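Local coordinates for acetylene hydratase (Pelobacter acetylenicus, PDB 2E7Z), which catalyses the hydration of acetylene to acetaldehyde, using a tungsten-bis(molybdopterin guanine dinucleotide) cofactor and one [4Fe-4S] cluster, at residues A[60-64]-A[75-80]; A[84-88]-A[497-502]; A[114-118]-A[513-517]. One frame throughout, in Å; residues are numbered along the deposited sequence.

Contact 1: residues A[60-64]-A[75-80]; sequences LYPLK and WERISW
Y61, P62 and L63 meet R77, W80 and W75 across an antiparallel beta hairpin, strands 63-65 and 75-77, at the edge of a mixed sheet. Its backbone ladder is short: K64 and E76 form a hydrogen-bonded pair, K64 N to E76 O and E76 N to K64 O, both 2.9 Å, L63 and R77 the adjoining non-hydrogen-bonded pair, and I78 N gives a further bond to P62 O. R77 lays its guanidinium flat on one face of Y61, planes 5° apart, a stacked cation-pi contact with CZ 3.7 Å from the ring centroid. The chain of R77 leaves with CG anti to the backbone N, then bends at chi3 (-66°), which turns NE and CZ back over the tyrosine while CD rests against Y61 CB. On the L63 and R77 face, L63 CD2 packs near R77 N, and L63 CB lies 3.8 Å from W75 CE3. The other face carries K64, whose side chain runs out fully extended to a salt bridge with E86. The indole of W80 hydrogen-bonds through NE1 to E487 O and meets the ring of Y493 edge-to-face. P62 covers one face of the same indole in a CH-pi contact, its CG 3.6 Å from the centroid of the five-membered ring and 12° off the ring normal.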
loop_
_atom_site.group_PDB
_atom_site.type_symbol
_atom_site.label_atom_id
_atom_site.label_comp_id
_atom_site.label_asym_id
_atom_site.label_seq_id
_atom_site.Cartn_x
_atom_site.Cartn_y
_atom_site.Cartn_z
ATOM N N LEU A 60 20.831 -13.679 -8.842
ATOM C CA LEU A 60 20.869 -13.442 -10.280
ATOM C C LEU A 60 20.521 -14.673 -11.115
ATOM O O LEU A 60 20.428 -14.591 -12.349
ATOM C CB LEU A 60 22.228 -12.862 -10.702
ATOM C CG LEU A 60 22.514 -11.445 -10.232
ATOM C CD1 LEU A 60 23.943 -11.071 -10.733
ATOM C CD2 LEU A 60 21.498 -10.426 -10.691
ATOM N N TYR A 61 20.323 -15.810 -10.460
ATOM C CA TYR A 61 20.044 -17.074 -11.139
ATOM C C TYR A 61 18.965 -17.823 -10.378
ATOM O O TYR A 61 18.903 -17.733 -9.142
ATOM C CB TYR A 61 21.310 -17.960 -11.244
ATOM C CG TYR A 61 22.419 -17.291 -12.018
ATOM C CD1 TYR A 61 23.305 -16.444 -11.383
ATOM C CD2 TYR A 61 22.556 -17.483 -13.399
ATOM C CE1 TYR A 61 24.313 -15.783 -12.092
ATOM C CE2 TYR A 61 23.573 -16.845 -14.119
ATOM C CZ TYR A 61 24.428 -16.000 -13.453
ATOM O OH TYR A 61 25.429 -15.367 -14.150
ATOM N N PRO A 62 18.135 -18.572 -11.101
ATOM C CA PRO A 62 17.148 -19.393 -10.398
ATOM C C PRO A 62 17.803 -20.363 -9.410
ATOM O O PRO A 62 18.828 -20.993 -9.724
ATOM C CB PRO A 62 16.469 -20.161 -11.523
ATOM C CG PRO A 62 16.586 -19.265 -12.719
ATOM C CD PRO A 62 17.970 -18.671 -12.571
ATOM N N LEU A 63 17.200 -20.460 -8.229
ATOM C CA LEU A 63 17.651 -21.421 -7.213
ATOM C C LEU A 63 16.543 -22.393 -6.880
ATOM O O LEU A 63 15.403 -21.995 -6.689
ATOM C CB LEU A 63 18.091 -20.706 -5.937
ATOM C CG LEU A 63 19.233 -19.709 -6.037
ATOM C CD1 LEU A 63 19.314 -18.900 -4.781
ATOM C CD2 LEU A 63 20.549 -20.485 -6.271
ATOM N N LYS A 64 16.864 -23.671 -6.822
ATOM C CA LYS A 64 15.956 -24.702 -6.383
ATOM C C LYS A 64 16.335 -25.158 -4.983
ATOM O O LYS A 64 17.515 -25.394 -4.675
ATOM C CB LYS A 64 16.046 -25.891 -7.340
ATOM C CG LYS A 64 15.213 -27.071 -6.921
ATOM C CD LYS A 64 15.239 -28.198 -7.922
ATOM C CE LYS A 64 14.383 -29.336 -7.423
ATOM N NZ LYS A 64 14.341 -30.448 -8.398
ATOM N N TRP A 75 20.417 -24.940 -1.284
ATOM C CA TRP A 75 20.011 -24.364 -2.567
ATOM C C TRP A 75 20.957 -24.819 -3.677
ATOM O O TRP A 75 22.177 -24.949 -3.437
ATOM C CB TRP A 75 20.060 -22.840 -2.456
ATOM C CG TRP A 75 19.085 -22.271 -1.473
ATOM C CD1 TRP A 75 19.335 -21.822 -0.218
ATOM C CD2 TRP A 75 17.670 -22.123 -1.677
ATOM N NE1 TRP A 75 18.164 -21.382 0.377
ATOM C CE2 TRP A 75 17.123 -21.560 -0.497
ATOM C CE3 TRP A 75 16.812 -22.404 -2.747
ATOM C CZ2 TRP A 75 15.740 -21.250 -0.369
ATOM C CZ3 TRP A 75 15.429 -22.105 -2.606
ATOM C CH2 TRP A 75 14.936 -21.552 -1.431
ATOM N N GLU A 76 20.395 -25.088 -4.859
ATOM C CA GLU A 76 21.223 -25.364 -6.042
ATOM C C GLU A 76 20.753 -24.538 -7.219
ATOM O O GLU A 76 19.543 -24.476 -7.517
ATOM C CB GLU A 76 21.191 -26.846 -6.403
ATOM C CG GLU A 76 22.126 -27.189 -7.547
ATOM C CD GLU A 76 22.252 -28.677 -7.802
ATOM O OE1 GLU A 76 22.654 -29.426 -6.875
ATOM O OE2 GLU A 76 21.997 -29.085 -8.948
ATOM N N ARG A 77 21.687 -23.843 -7.864
ATOM C CA ARG A 77 21.368 -23.131 -9.095
ATOM C C ARG A 77 20.776 -24.050 -10.177
ATOM O O ARG A 77 21.254 -25.153 -10.417
ATOM C CB ARG A 77 22.603 -22.373 -9.646
ATOM C CG ARG A 77 22.191 -21.351 -10.728
ATOM C CD ARG A 77 23.409 -20.666 -11.372
ATOM N NE ARG A 77 24.127 -19.831 -10.438
ATOM C CZ ARG A 77 25.233 -19.172 -10.794
ATOM N NH1 ARG A 77 25.661 -19.241 -12.067
ATOM N NH2 ARG A 77 25.881 -18.436 -9.900
ATOM N N ILE A 78 19.689 -23.595 -10.811
ATOM C CA ILE A 78 19.127 -24.273 -11.988
ATOM C C ILE A 78 18.823 -23.256 -13.078
ATOM O O ILE A 78 18.962 -22.053 -12.862
ATOM C CB ILE A 78 17.881 -25.195 -11.692
ATOM C CG1 ILE A 78 16.764 -24.461 -10.940
ATOM C CG2 ILE A 78 18.316 -26.513 -11.014
ATOM C CD1 ILE A 78 15.422 -25.212 -11.019
ATOM N N SER A 79 18.410 -23.738 -14.246
ATOM C CA SER A 79 18.070 -22.862 -15.370
ATOM C C SER A 79 16.662 -22.334 -15.201
ATOM O O SER A 79 15.857 -22.956 -14.521
ATOM C CB SER A 79 18.140 -23.646 -16.691
ATOM O OG SER A 79 17.189 -24.706 -16.729
ATOM N N TRP A 80 16.359 -21.202 -15.836
ATOM C CA TRP A 80 14.951 -20.757 -15.936
ATOM C C TRP A 80 14.059 -21.842 -16.559
ATOM O O TRP A 80 12.963 -22.118 -16.087
ATOM C CB TRP A 80 14.855 -19.477 -16.759
ATOM C CG TRP A 80 15.028 -18.234 -15.953
ATOM C CD1 TRP A 80 16.193 -17.542 -15.745
ATOM C CD2 TRP A 80 14.010 -17.560 -15.192
ATOM N NE1 TRP A 80 15.948 -16.447 -14.913
ATOM C CE2 TRP A 80 14.617 -16.444 -14.568
ATOM C CE3 TRP A 80 12.649 -17.782 -14.998
ATOM C CZ2 TRP A 80 13.901 -15.543 -13.783
ATOM C CZ3 TRP A 80 11.926 -16.875 -14.199
ATOM C CH2 TRP A 80 12.552 -15.780 -13.609
#

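Contact 2: residues A[84-88]-A[497-502]; sequences LDEIA and ELAVRM
R501 spreads its guanidinium between two acidic side chains, D85 on the facing helix and E497 one turn back on its own, while L84 CB sits over the centre of one face of the group, 3.4 Å from CZ. NE of R501 makes the strong link across the contact, 2.7 Å to D85 OD1, meeting the oxygen on its anti side; NH2 adds a weak bond to the same oxygen and a salt bridge to D81. At the other edge NH1 is bound twice, to E497 OE1 at 2.8 Å and to the backbone E497 O at 3.0 Å, both lying in the guanidinium plane. With bonds along its edges and a methylene on its face, the group has little freedom to rotate. The arginine chain is extended from CG to NE (chi2 164°, chi3 169°), which carries CD past L84 O to reach D85. With an alanine here, the carboxylates of D85 and E497 would probably lose their shared cation, and a gap would be likely to open beside L84 CB. Around the charged group the packing is apolar: L84 CD1 lies on E497 CB at 3.5 Å, and A88 CB touches both R501 CB and L498 CD1. M502, bent at chi2, brings SD to 4.0 Å from A88 CB. The axes of segments 84-88 and 497-501 approach to 9.5 Å and cross at -53°, a helix-helix packing of helices 80-98 and 491-501 joined on one side by a D85-R501-E497 salt-bridge network.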
loop_
_atom_site.group_PDB
_atom_site.type_symbol
_atom_site.label_atom_id
_atom_site.label_comp_id
_atom_site.label_asym_id
_atom_site.label_seq_id
_atom_site.Cartn_x
_atom_site.Cartn_y
_atom_site.Cartn_z
ATOM N N LEU A 84 10.987 -23.451 -14.553
ATOM C CA LEU A 84 9.633 -23.270 -15.048
ATOM C C LEU A 84 8.967 -24.620 -15.343
ATOM O O LEU A 84 7.778 -24.798 -15.078
ATOM C CB LEU A 84 9.663 -22.382 -16.292
ATOM C CG LEU A 84 10.062 -20.922 -16.062
ATOM C CD1 LEU A 84 10.772 -20.359 -17.307
ATOM C CD2 LEU A 84 8.854 -20.113 -15.703
ATOM N N ASP A 85 9.729 -25.567 -15.901
ATOM C CA ASP A 85 9.171 -26.889 -16.156
ATOM C C ASP A 85 8.692 -27.526 -14.849
ATOM O O ASP A 85 7.580 -28.059 -14.777
ATOM C CB ASP A 85 10.217 -27.811 -16.772
ATOM C CG ASP A 85 10.450 -27.549 -18.261
ATOM O OD1 ASP A 85 9.729 -26.715 -18.874
ATOM O OD2 ASP A 85 11.365 -28.206 -18.805
ATOM N N GLU A 86 9.529 -27.441 -13.814
ATOM C CA GLU A 86 9.194 -28.072 -12.538
ATOM C C GLU A 86 8.057 -27.361 -11.822
ATOM O O GLU A 86 7.190 -28.001 -11.244
ATOM C CB GLU A 86 10.427 -28.161 -11.637
ATOM C CG GLU A 86 11.463 -29.129 -12.221
ATOM C CD GLU A 86 12.712 -29.302 -11.362
ATOM O OE1 GLU A 86 12.739 -28.809 -10.213
ATOM O OE2 GLU A 86 13.694 -29.931 -11.839
ATOM N N ILE A 87 8.079 -26.034 -11.867
ATOM C CA ILE A 87 7.006 -25.246 -11.262
ATOM C C ILE A 87 5.669 -25.608 -11.915
ATOM O O ILE A 87 4.668 -25.880 -11.225
ATOM C CB ILE A 87 7.334 -23.749 -11.338
ATOM C CG1 ILE A 87 8.465 -23.415 -10.361
ATOM C CG2 ILE A 87 6.114 -22.906 -11.003
ATOM C CD1 ILE A 87 9.139 -22.062 -10.644
ATOM N N ALA A 88 5.641 -25.670 -13.260
ATOM C CA ALA A 88 4.409 -25.993 -13.976
ATOM C C ALA A 88 3.933 -27.415 -13.659
ATOM O O ALA A 88 2.743 -27.654 -13.412
ATOM C CB ALA A 88 4.603 -25.816 -15.483
ATOM N N GLU A 497 6.087 -17.616 -19.606
ATOM C CA GLU A 497 6.697 -18.948 -19.656
ATOM C C GLU A 497 5.855 -19.955 -18.871
ATOM O O GLU A 497 5.674 -21.100 -19.290
ATOM C CB GLU A 497 8.126 -18.907 -19.112
ATOM C CG GLU A 497 9.100 -18.176 -20.018
ATOM C CD GLU A 497 9.411 -18.934 -21.289
ATOM O OE1 GLU A 497 9.494 -20.177 -21.250
ATOM O OE2 GLU A 497 9.604 -18.269 -22.324
ATOM N N LEU A 498 5.317 -19.537 -17.736
ATOM C CA LEU A 498 4.438 -20.420 -16.984
ATOM C C LEU A 498 3.111 -20.639 -17.719
ATOM O O LEU A 498 2.635 -21.763 -17.800
ATOM C CB LEU A 498 4.222 -19.875 -15.560
ATOM C CG LEU A 498 3.436 -20.750 -14.593
ATOM C CD1 LEU A 498 3.990 -22.180 -14.459
ATOM C CD2 LEU A 498 3.434 -20.069 -13.232
ATOM N N ALA A 499 2.522 -19.567 -18.253
ATOM C CA ALA A 499 1.255 -19.660 -18.981
ATOM C C ALA A 499 1.366 -20.645 -20.127
ATOM O O ALA A 499 0.475 -21.466 -20.328
ATOM C CB ALA A 499 0.876 -18.303 -19.498
ATOM N N VAL A 500 2.451 -20.578 -20.892
ATOM C CA VAL A 500 2.631 -21.516 -22.000
ATOM C C VAL A 500 2.614 -22.964 -21.498
ATOM O O VAL A 500 1.904 -23.816 -22.051
ATOM C CB VAL A 500 3.911 -21.192 -22.801
ATOM C CG1 VAL A 500 4.244 -22.309 -23.798
ATOM C CG2 VAL A 500 3.778 -19.830 -23.511
ATOM N N ARG A 501 3.335 -23.227 -20.414
ATOM C CA ARG A 501 3.397 -24.584 -19.859
ATOM C C ARG A 501 2.086 -25.062 -19.268
ATOM O O ARG A 501 1.850 -26.260 -19.175
ATOM C CB ARG A 501 4.520 -24.693 -18.829
ATOM C CG ARG A 501 5.916 -24.554 -19.434
ATOM C CD ARG A 501 6.945 -24.277 -18.340
ATOM N NE ARG A 501 8.329 -24.379 -18.790
ATOM C CZ ARG A 501 8.971 -23.443 -19.488
ATOM N NH1 ARG A 501 8.356 -22.296 -19.838
ATOM N NH2 ARG A 501 10.231 -23.650 -19.826
ATOM N N MET A 502 1.247 -24.127 -18.859
ATOM C CA MET A 502 -0.074 -24.446 -18.318
ATOM C C MET A 502 -1.135 -24.569 -19.408
ATOM O O MET A 502 -2.310 -24.749 -19.096
ATOM C CB MET A 502 -0.499 -23.391 -17.265
ATOM C CG MET A 502 0.473 -23.297 -16.048
ATOM S SD MET A 502 0.751 -24.865 -15.169
ATOM C CE MET A 502 -0.850 -25.079 -14.332
#

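Contact 3: residues A[114-118]-A[513-517]; sequences SEYGT and RLELI
A type I' beta turn, E115 to T118, leads into helix 118-126 and packs on the first turn of helix 513-520, close to the pocket of the tungsten cofactor. L516 is the main apolar contact: its CD2 lies 3.4 Å from E115 O and 3.7 Å from T118 CG2, the side chains of T118 and L516 reaching toward each other tip to tip. The same leucine packs obliquely on Y116, CD2 to CD2 3.8 Å. A chi1 of 175° puts L516 CG opposite the backbone N and sends the side chain from the helix toward E115 O, Y116 and T118. The phenol end of Y116 continues along the helix to I517, whose CG1 is 3.5 Å from Y116 OH; the hydroxyl itself is hydrogen-bonded to V465 N. R513 CG approaches the edge of the tyrosine ring, and a bend at chi3 (51°) directs the guanidinium to S114. There R513 NH1 donates to S114 OG at 3.0 Å, the oxygen lying near the guanidinium plane. NH1 also forms a salt bridge with D457, a residue that binds the cofactor, and S114 OG is hydrogen-bonded to Q112 O. Inside the turn, E115 O receives both T118 N and T118 OG1, the latter at 2.8 Å, while E115 OE1 takes a weak bond from G117 N and a further one from L119 N. G117 adopts a positive phi at which a CB would collide with the preceding carbonyl oxygen. S114 O is buried here with no polar partner, an apparent cost of the packing. R513 thus acts as a probable second-shell residue: NH1 links S114, just before the turn, to D457, and its positive charge is likely to help hold that carboxylate in place beside the cofactor.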
loop_
_atom_site.group_PDB
_atom_site.type_symbol
_atom_site.label_atom_id
_atom_site.label_comp_id
_atom_site.label_asym_id
_atom_site.label_seq_id
_atom_site.Cartn_x
_atom_site.Cartn_y
_atom_site.Cartn_z
ATOM N N SER A 114 5.857 -4.292 -14.631
ATOM C CA SER A 114 6.291 -5.091 -15.757
ATOM C C SER A 114 5.260 -6.049 -16.330
ATOM O O SER A 114 5.532 -6.621 -17.372
ATOM C CB SER A 114 7.536 -5.906 -15.381
ATOM O OG SER A 114 8.644 -5.034 -15.217
ATOM N N GLU A 115 4.080 -6.214 -15.707
ATOM C CA GLU A 115 3.174 -7.249 -16.220
ATOM C C GLU A 115 1.914 -6.712 -16.899
ATOM O O GLU A 115 1.310 -7.446 -17.671
ATOM C CB GLU A 115 2.865 -8.336 -15.183
ATOM C CG GLU A 115 2.356 -7.900 -13.802
ATOM C CD GLU A 115 0.875 -7.565 -13.702
ATOM O OE1 GLU A 115 0.040 -7.952 -14.573
ATOM O OE2 GLU A 115 0.501 -6.924 -12.681
ATOM N N TYR A 116 1.511 -5.464 -16.636
ATOM C CA TYR A 116 0.519 -4.772 -17.462
ATOM C C TYR A 116 -0.836 -5.485 -17.493
ATOM O O TYR A 116 -1.607 -5.314 -18.434
ATOM C CB TYR A 116 1.038 -4.527 -18.881
ATOM C CG TYR A 116 2.288 -3.681 -18.901
ATOM C CD1 TYR A 116 2.206 -2.301 -18.819
ATOM C CD2 TYR A 116 3.555 -4.272 -18.929
ATOM C CE1 TYR A 116 3.348 -1.506 -18.811
ATOM C CE2 TYR A 116 4.724 -3.493 -18.894
ATOM C CZ TYR A 116 4.596 -2.101 -18.820
ATOM O OH TYR A 116 5.704 -1.291 -18.782
ATOM N N GLY A 117 -1.155 -6.232 -16.442
ATOM C CA GLY A 117 -2.427 -6.971 -16.357
ATOM C C GLY A 117 -2.310 -8.454 -16.619
ATOM O O GLY A 117 -3.289 -9.211 -16.407
ATOM N N THR A 118 -1.132 -8.903 -17.082
ATOM C CA THR A 118 -1.006 -10.301 -17.435
ATOM C C THR A 118 -0.945 -11.246 -16.232
ATOM O O THR A 118 -1.201 -12.435 -16.397
ATOM C CB THR A 118 0.198 -10.563 -18.376
ATOM O OG1 THR A 118 1.422 -10.198 -17.733
ATOM C CG2 THR A 118 0.036 -9.788 -19.680
ATOM N N ARG A 513 8.189 -8.728 -22.954
ATOM C CA ARG A 513 7.688 -7.539 -22.309
ATOM C C ARG A 513 7.615 -6.366 -23.281
ATOM O O ARG A 513 6.714 -5.555 -23.188
ATOM C CB ARG A 513 8.476 -7.203 -21.045
ATOM C CG ARG A 513 7.870 -5.995 -20.312
ATOM C CD ARG A 513 8.633 -5.597 -19.069
ATOM N NE ARG A 513 10.043 -5.448 -19.409
ATOM C CZ ARG A 513 11.059 -5.441 -18.551
ATOM N NH1 ARG A 513 10.831 -5.439 -17.240
ATOM N NH2 ARG A 513 12.331 -5.435 -18.999
ATOM N N LEU A 514 8.542 -6.272 -24.219
ATOM C CA LEU A 514 8.504 -5.142 -25.139
ATOM C C LEU A 514 7.255 -5.206 -26.010
ATOM O O LEU A 514 6.599 -4.186 -26.263
ATOM C CB LEU A 514 9.772 -5.082 -25.990
ATOM C CG LEU A 514 9.828 -3.968 -27.037
ATOM C CD1 LEU A 514 9.643 -2.583 -26.414
ATOM C CD2 LEU A 514 11.144 -4.079 -27.795
ATOM N N GLU A 515 6.899 -6.398 -26.469
ATOM C CA GLU A 515 5.661 -6.487 -27.254
ATOM C C GLU A 515 4.431 -6.124 -26.428
ATOM O O GLU A 515 3.473 -5.517 -26.924
ATOM C CB GLU A 515 5.501 -7.887 -27.855
ATOM C CG GLU A 515 6.450 -8.181 -29.003
ATOM C CD GLU A 515 6.115 -9.455 -29.783
ATOM O OE1 GLU A 515 5.062 -10.090 -29.566
ATOM O OE2 GLU A 515 6.967 -9.808 -30.621
ATOM N N LEU A 516 4.437 -6.519 -25.164
ATOM C CA LEU A 516 3.354 -6.194 -24.251
ATOM C C LEU A 516 3.285 -4.687 -23.970
ATOM O O LEU A 516 2.182 -4.108 -23.983
ATOM C CB LEU A 516 3.542 -7.007 -22.971
ATOM C CG LEU A 516 2.547 -6.716 -21.832
ATOM C CD1 LEU A 516 1.090 -6.953 -22.289
ATOM C CD2 LEU A 516 2.878 -7.627 -20.661
ATOM N N ILE A 517 4.445 -4.054 -23.768
ATOM C CA ILE A 517 4.507 -2.589 -23.693
ATOM C C ILE A 517 3.891 -1.950 -24.952
ATOM O O ILE A 517 3.054 -1.053 -24.864
ATOM C CB ILE A 517 5.967 -2.094 -23.441
ATOM C CG1 ILE A 517 6.391 -2.370 -21.987
ATOM C CG2 ILE A 517 6.070 -0.614 -23.788
ATOM C CD1 ILE A 517 7.921 -2.229 -21.736
#

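Overall arrangement
From the N terminus, contact 1 comes first and closes a short hairpin loop of ten residues at the edge of the mixed sheet. The chain then passes directly into helix 80-98, where contact 2 opens, and on through strand 103-107 to the turn of contact 3. Both remain open for about 400 residues, until helices 491-501 and 513-520 return in the same order, so contacts 2 and 3 cross, while contact 1 precedes both in series. Contacts 1 and 2 touch through the salt bridge of K64 with E86; contact 3 stays about 7 Å from contact 2 at the nearest atoms. Contacts 2 and 3 tie these late helices to helix 80-98 and the turn before helix 118-126.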